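Side-chain contacts in uncharacterized protein YPL067C (Saccharomyces cerevisiae, PDB 5KCI), which is of unknown function but has been associated with the histidine triad and with amyloid toxicity: residues A[58-63]-A[162-167]; A[171-176]-A[184-189]. All blocks are in the same frame, centred on the assembly; numbering follows the deposited sequence.

From the N terminus, the chain first supplies helix 56-64, one half of contact 1. It then runs for 98 residues through strands 87-91 and 102-109, helices 120-135 and 141-146 and strand 149-152 before 162-167 closes this long loop at the start of strand 165-172. Contact 2 opens at the far end of the same strand and closes after seven residues, when helix 180-193 folds back on Phe-173. The two loops follow one another in series, neither nested nor crossed. The centres of the contacts lie about 26 Å apart, on opposite sides of the chain's centre; one inner strand of the antiparallel sheet thus has an early helix near its beginning and the last helix near its end.

Contact 1 of 2, residues A[58-63]-A[162-167]; sequences QYVLQK and ARIFHA. With SO4 (sulfate ion), chain D.
Leading into a His-x-His strand that recalls the histidine-triad motif, Ile-164 packs against Val-60 and Leu-61 of helix 56-64. The touching is done by one methyl: Ile-164 CD1 reaches across to the helix and lies 3.7 Å from Val-60 CB, with CG1 of that valine as near. Leu-61 meets the same methyl from the next position of the helix, its CG 3.7 Å from Ile-164 CD1. CG1 of Ile-164 is anti to the carbonyl carbon and the chain beyond it is extended (chi2 167°), which carries CD1 to this meeting point. Trp-108 of strand 102-109 borders both Val-60 and Ile-164, and its ring also meets that of His-166.

The imidazole is gripped at both nitrogens. His-166 ND1 donates to Ile-164 O at 2.9 Å. The sulfate, probably from the crystallisation liquor, is held also by Ser-160 N, His-168 NE2 and Asn-154 ND2, consistent with an anion site. A phenylalanine here would probably cost Ile-164 O and the sulfate one donor each, and leave the ring less fixed in its rotation. His-166 NE2 points at sulfate O1 over 2.7 Å with an N-H...O angle of 164°.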
loop_
_atom_site.group_PDB
_atom_site.type_symbol
_atom_site.label_atom_id
_atom_site.label_comp_id
_atom_site.label_asym_id
_atom_site.label_seq_id
_atom_site.Cartn_x
_atom_site.Cartn_y
_atom_site.Cartn_z
ATOM N N GLN A 58 -10.423 -2.838 -14.073
ATOM C CA GLN A 58 -11.863 -2.968 -13.896
ATOM C C GLN A 58 -12.173 -3.955 -12.785
ATOM O O GLN A 58 -13.135 -3.773 -12.026
ATOM C CB GLN A 58 -12.520 -3.404 -15.202
ATOM C CG GLN A 58 -14.040 -3.516 -15.133
ATOM C CD GLN A 58 -14.713 -2.206 -14.781
ATOM O OE1 GLN A 58 -15.752 -2.196 -14.129
ATOM N NE2 GLN A 58 -14.154 -1.102 -15.247
ATOM N N TYR A 59 -11.374 -5.014 -12.688
ATOM C CA TYR A 59 -11.608 -6.020 -11.662
ATOM C C TYR A 59 -11.500 -5.389 -10.291
ATOM O O TYR A 59 -12.411 -5.502 -9.472
ATOM C CB TYR A 59 -10.596 -7.149 -11.786
ATOM C CG TYR A 59 -10.793 -8.217 -10.713
ATOM C CD1 TYR A 59 -11.766 -9.192 -10.858
ATOM C CD2 TYR A 59 -10.024 -8.223 -9.563
ATOM C CE1 TYR A 59 -11.963 -10.165 -9.887
ATOM C CE2 TYR A 59 -10.206 -9.199 -8.586
ATOM C CZ TYR A 59 -11.175 -10.156 -8.756
ATOM O OH TYR A 59 -11.367 -11.110 -7.787
ATOM N N VAL A 60 -10.412 -4.655 -10.061
ATOM C CA VAL A 60 -10.190 -4.048 -8.754
ATOM C C VAL A 60 -11.290 -3.048 -8.448
ATOM O O VAL A 60 -11.863 -3.048 -7.351
ATOM C CB VAL A 60 -8.799 -3.399 -8.700
ATOM C CG1 VAL A 60 -8.620 -2.634 -7.407
ATOM C CG2 VAL A 60 -7.731 -4.488 -8.824
ATOM N N LEU A 61 -11.618 -2.192 -9.423
ATOM C CA LEU A 61 -12.711 -1.248 -9.220
ATOM C C LEU A 61 -13.950 -1.977 -8.755
ATOM O O LEU A 61 -14.625 -1.537 -7.818
ATOM C CB LEU A 61 -13.034 -0.489 -10.509
ATOM C CG LEU A 61 -12.038 0.565 -10.929
ATOM C CD1 LEU A 61 -12.348 0.976 -12.374
ATOM C CD2 LEU A 61 -12.061 1.770 -9.984
ATOM N N GLN A 62 -14.263 -3.097 -9.420
ATOM C CA GLN A 62 -15.452 -3.868 -9.085
ATOM C C GLN A 62 -15.375 -4.376 -7.655
ATOM O O GLN A 62 -16.348 -4.284 -6.905
ATOM C CB GLN A 62 -15.612 -5.047 -10.045
ATOM C CG GLN A 62 -15.899 -4.665 -11.503
ATOM C CD GLN A 62 -17.367 -4.399 -11.761
ATOM O OE1 GLN A 62 -18.235 -4.993 -11.123
ATOM N NE2 GLN A 62 -17.654 -3.502 -12.702
ATOM N N LYS A 63 -14.230 -4.952 -7.283
ATOM C CA LYS A 63 -14.073 -5.545 -5.953
ATOM C C LYS A 63 -14.121 -4.500 -4.853
ATOM O O LYS A 63 -14.596 -4.790 -3.750
ATOM C CB LYS A 63 -12.752 -6.301 -5.851
ATOM C CG LYS A 63 -12.606 -7.524 -6.746
ATOM C CD LYS A 63 -13.753 -8.524 -6.616
ATOM C CE LYS A 63 -13.855 -9.136 -5.229
ATOM N NZ LYS A 63 -15.101 -9.943 -5.103
ATOM N N ALA A 162 -2.604 0.179 -13.465
ATOM C CA ALA A 162 -2.081 1.540 -13.442
ATOM C C ALA A 162 -3.160 2.610 -13.386
ATOM O O ALA A 162 -2.828 3.777 -13.159
ATOM C CB ALA A 162 -1.188 1.768 -14.653
ATOM N N ARG A 163 -4.427 2.256 -13.570
ATOM C CA ARG A 163 -5.492 3.243 -13.558
ATOM C C ARG A 163 -6.036 3.485 -12.164
ATOM O O ARG A 163 -6.858 4.381 -11.982
ATOM C CB ARG A 163 -6.635 2.829 -14.506
ATOM C CG ARG A 163 -6.292 2.912 -16.006
ATOM C CD ARG A 163 -7.413 2.376 -16.903
ATOM N NE ARG A 163 -8.295 3.431 -17.404
ATOM C CZ ARG A 163 -8.208 3.992 -18.611
ATOM N NH1 ARG A 163 -7.276 3.616 -19.482
ATOM N NH2 ARG A 163 -9.064 4.943 -18.954
ATOM N N ILE A 164 -5.565 2.747 -11.146
ATOM C CA ILE A 164 -6.017 2.968 -9.790
ATOM C C ILE A 164 -4.779 3.162 -8.927
ATOM O O ILE A 164 -3.909 2.283 -8.874
ATOM C CB ILE A 164 -6.857 1.800 -9.238
ATOM C CG1 ILE A 164 -7.890 1.338 -10.264
ATOM C CG2 ILE A 164 -7.512 2.215 -7.897
ATOM C CD1 ILE A 164 -8.539 0.055 -9.960
ATOM N N PHE A 165 -4.725 4.271 -8.217
ATOM C CA PHE A 165 -3.576 4.509 -7.357
ATOM C C PHE A 165 -3.495 3.455 -6.260
ATOM O O PHE A 165 -4.490 3.147 -5.598
ATOM C CB PHE A 165 -3.662 5.887 -6.725
ATOM C CG PHE A 165 -2.520 6.179 -5.785
ATOM C CD1 PHE A 165 -1.368 6.804 -6.245
ATOM C CD2 PHE A 165 -2.587 5.801 -4.465
ATOM C CE1 PHE A 165 -0.305 7.047 -5.374
ATOM C CE2 PHE A 165 -1.521 6.051 -3.603
ATOM C CZ PHE A 165 -0.388 6.691 -4.077
ATOM N N HIS A 166 -2.309 2.893 -6.073
ATOM C CA HIS A 166 -2.065 2.059 -4.909
ATOM C C HIS A 166 -0.635 2.242 -4.440
ATOM O O HIS A 166 0.290 2.370 -5.254
ATOM C CB HIS A 166 -2.326 0.577 -5.171
ATOM C CG HIS A 166 -1.678 0.044 -6.410
ATOM N ND1 HIS A 166 -2.074 0.417 -7.675
ATOM C CD2 HIS A 166 -0.689 -0.869 -6.580
ATOM C CE1 HIS A 166 -1.334 -0.211 -8.572
ATOM N NE2 HIS A 166 -0.489 -1.003 -7.931
ATOM N N ALA A 167 -0.499 2.294 -3.115
ATOM C CA ALA A 167 0.771 2.400 -2.431
ATOM C C ALA A 167 1.018 1.115 -1.662
ATOM O O ALA A 167 0.092 0.509 -1.118
ATOM C CB ALA A 167 0.802 3.595 -1.459
HETATM S S SO4 D . 2.119 -3.037 -8.304
HETATM O O1 SO4 D . 0.971 -2.894 -9.230
HETATM O O2 SO4 D . 2.439 -1.820 -7.581
HETATM O O3 SO4 D . 1.816 -4.085 -7.305
HETATM O O4 SO4 D . 3.297 -3.444 -9.062
#

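Contact 2 of 2, residues A[171-176]-A[184-189]; sequences LFFPRE and KTTVDD
Phe-173, just beyond strand 165-172 of the antiparallel sheet, turns the far end of its ring to two methyl groups of the C-terminal helix 180-193, which packs on that sheet; one methyl is from Thr-186 and one from Val-187. Phe-173 CE1 lies 3.9 Å from Val-187 CG2, and on the other side of CZ, Phe-173 CE2 comes within 4.1 Å of Thr-186 CG2. Both methyls approach obliquely, and CZ sits between the two touching ring carbons. With chi2 at 91° the ring plane is perpendicular to the plane of CA, CB and CG, and CE1 and CE2 fall one to each of the two methyls. The contact is wholly apolar, with no hydrogen bond between the segments.

Thr-186 divides its two branches by chemistry. Its CG2 is anti to the backbone N (the torsion to OG1 is -49°) and faces the phenyl ring, whereas OG1, beside that N, turns back along the helix to bond Gln-182 O. On the exposed side of the helix, the poorly ordered Lys-184 forms a salt bridge with Asp-188 one turn on.

Around the buried ring, Tyr-178 meets Phe-173 edge-to-face, while Val-183 adds a further contact from helix 180-193. Val-103 of strand 102-109 touches both Phe-173 and Val-187, and Leu-143 of helix 141-146 also reaches Phe-173, joining the residue that follows strand 165-172 to strand 102-109 and to helices 141-146 and 180-193.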
loop_
_atom_site.group_PDB
_atom_site.type_symbol
_atom_site.label_atom_id
_atom_site.label_comp_id
_atom_site.label_asym_id
_atom_site.label_seq_id
_atom_site.Cartn_x
_atom_site.Cartn_y
_atom_site.Cartn_z
ATOM N N LEU A 171 4.733 -2.491 7.338
ATOM C CA LEU A 171 4.698 -2.321 8.780
ATOM C C LEU A 171 5.665 -3.322 9.369
ATOM O O LEU A 171 5.578 -4.505 9.036
ATOM C CB LEU A 171 3.308 -2.600 9.346
ATOM C CG LEU A 171 2.141 -1.813 8.762
ATOM C CD1 LEU A 171 0.874 -2.166 9.497
ATOM C CD2 LEU A 171 2.434 -0.336 8.816
ATOM N N PHE A 172 6.583 -2.868 10.228
ATOM C CA PHE A 172 7.569 -3.780 10.801
ATOM C C PHE A 172 7.202 -4.086 12.250
ATOM O O PHE A 172 7.125 -3.175 13.089
ATOM C CB PHE A 172 8.981 -3.203 10.705
ATOM C CG PHE A 172 10.097 -4.172 11.134
ATOM C CD1 PHE A 172 9.988 -5.545 10.944
ATOM C CD2 PHE A 172 11.278 -3.674 11.663
ATOM C CE1 PHE A 172 11.015 -6.396 11.320
ATOM C CE2 PHE A 172 12.316 -4.530 12.021
ATOM C CZ PHE A 172 12.170 -5.891 11.845
ATOM N N PHE A 173 7.028 -5.380 12.535
ATOM C CA PHE A 173 6.773 -5.903 13.872
ATOM C C PHE A 173 7.970 -6.789 14.219
ATOM O O PHE A 173 7.960 -7.981 13.913
ATOM C CB PHE A 173 5.474 -6.707 13.919
ATOM C CG PHE A 173 4.238 -5.930 13.558
ATOM C CD1 PHE A 173 3.800 -5.877 12.254
ATOM C CD2 PHE A 173 3.487 -5.310 14.521
ATOM C CE1 PHE A 173 2.655 -5.219 11.937
ATOM C CE2 PHE A 173 2.347 -4.648 14.212
ATOM C CZ PHE A 173 1.929 -4.583 12.891
ATOM N N PRO A 174 9.027 -6.251 14.827
ATOM C CA PRO A 174 10.197 -7.092 15.138
ATOM C C PRO A 174 9.822 -8.304 15.990
ATOM O O PRO A 174 8.939 -8.243 16.840
ATOM C CB PRO A 174 11.133 -6.143 15.896
ATOM C CG PRO A 174 10.680 -4.745 15.476
ATOM C CD PRO A 174 9.181 -4.884 15.329
ATOM N N ARG A 175 10.486 -9.416 15.709
ATOM C CA ARG A 175 10.168 -10.670 16.397
ATOM C C ARG A 175 10.447 -10.570 17.898
ATOM O O ARG A 175 9.825 -11.282 18.701
ATOM C CB ARG A 175 10.954 -11.805 15.746
ATOM C CG ARG A 175 10.358 -12.297 14.427
ATOM C CD ARG A 175 9.095 -13.121 14.645
ATOM N NE ARG A 175 8.612 -13.724 13.403
ATOM C CZ ARG A 175 7.535 -13.329 12.722
ATOM N NH1 ARG A 175 6.774 -12.322 13.146
ATOM N NH2 ARG A 175 7.209 -13.959 11.601
ATOM N N GLU A 176 11.386 -9.725 18.304
ATOM C CA GLU A 176 11.657 -9.588 19.730
ATOM C C GLU A 176 10.646 -8.679 20.420
ATOM O O GLU A 176 10.702 -8.541 21.644
ATOM C CB GLU A 176 13.102 -9.108 19.971
ATOM C CG GLU A 176 13.398 -7.648 19.654
ATOM C CD GLU A 176 13.608 -7.352 18.159
ATOM O OE1 GLU A 176 13.393 -8.258 17.311
ATOM O OE2 GLU A 176 14.013 -6.200 17.853
ATOM N N LYS A 184 -0.506 -11.076 13.732
ATOM C CA LYS A 184 -1.753 -11.437 13.067
ATOM C C LYS A 184 -2.908 -10.655 13.667
ATOM O O LYS A 184 -3.717 -10.064 12.942
ATOM C CB LYS A 184 -2.012 -12.942 13.162
ATOM C CG LYS A 184 -3.302 -13.372 12.459
ATOM C CD LYS A 184 -3.326 -14.861 12.153
ATOM C CE LYS A 184 -4.490 -15.226 11.243
ATOM N NZ LYS A 184 -5.807 -14.848 11.822
ATOM N N THR A 185 -2.975 -10.619 15.003
ATOM C CA THR A 185 -4.044 -9.906 15.694
ATOM C C THR A 185 -4.086 -8.444 15.287
ATOM O O THR A 185 -5.143 -7.921 14.911
ATOM C CB THR A 185 -3.856 -10.038 17.213
ATOM O OG1 THR A 185 -4.075 -11.393 17.593
ATOM C CG2 THR A 185 -4.819 -9.138 17.990
ATOM N N THR A 186 -2.939 -7.758 15.348
ATOM C CA THR A 186 -2.936 -6.326 15.052
ATOM C C THR A 186 -3.301 -6.056 13.593
ATOM O O THR A 186 -4.076 -5.141 13.286
ATOM C CB THR A 186 -1.567 -5.730 15.383
ATOM O OG1 THR A 186 -1.172 -6.135 16.700
ATOM C CG2 THR A 186 -1.616 -4.205 15.310
ATOM N N VAL A 187 -2.765 -6.843 12.671
ATOM C CA VAL A 187 -3.040 -6.586 11.262
ATOM C C VAL A 187 -4.503 -6.865 10.949
ATOM O O VAL A 187 -5.150 -6.116 10.205
ATOM C CB VAL A 187 -2.079 -7.412 10.393
ATOM C CG1 VAL A 187 -2.471 -7.345 8.914
ATOM C CG2 VAL A 187 -0.647 -6.929 10.635
ATOM N N ASP A 188 -5.058 -7.940 11.518
ATOM C CA ASP A 188 -6.488 -8.195 11.357
ATOM C C ASP A 188 -7.292 -7.011 11.880
ATOM O O ASP A 188 -8.275 -6.586 11.261
ATOM C CB ASP A 188 -6.886 -9.495 12.085
ATOM C CG ASP A 188 -6.441 -10.767 11.339
ATOM O OD1 ASP A 188 -5.959 -10.677 10.194
ATOM O OD2 ASP A 188 -6.586 -11.877 11.883
ATOM N N ASP A 189 -6.858 -6.444 13.005
ATOM C CA ASP A 189 -7.503 -5.257 13.561
ATOM C C ASP A 189 -7.487 -4.100 12.564
ATOM O O ASP A 189 -8.525 -3.492 12.262
ATOM C CB ASP A 189 -6.779 -4.875 14.861
ATOM C CG ASP A 189 -7.686 -4.199 15.853
ATOM O OD1 ASP A 189 -8.809 -4.695 16.052
ATOM O OD2 ASP A 189 -7.280 -3.170 16.430
#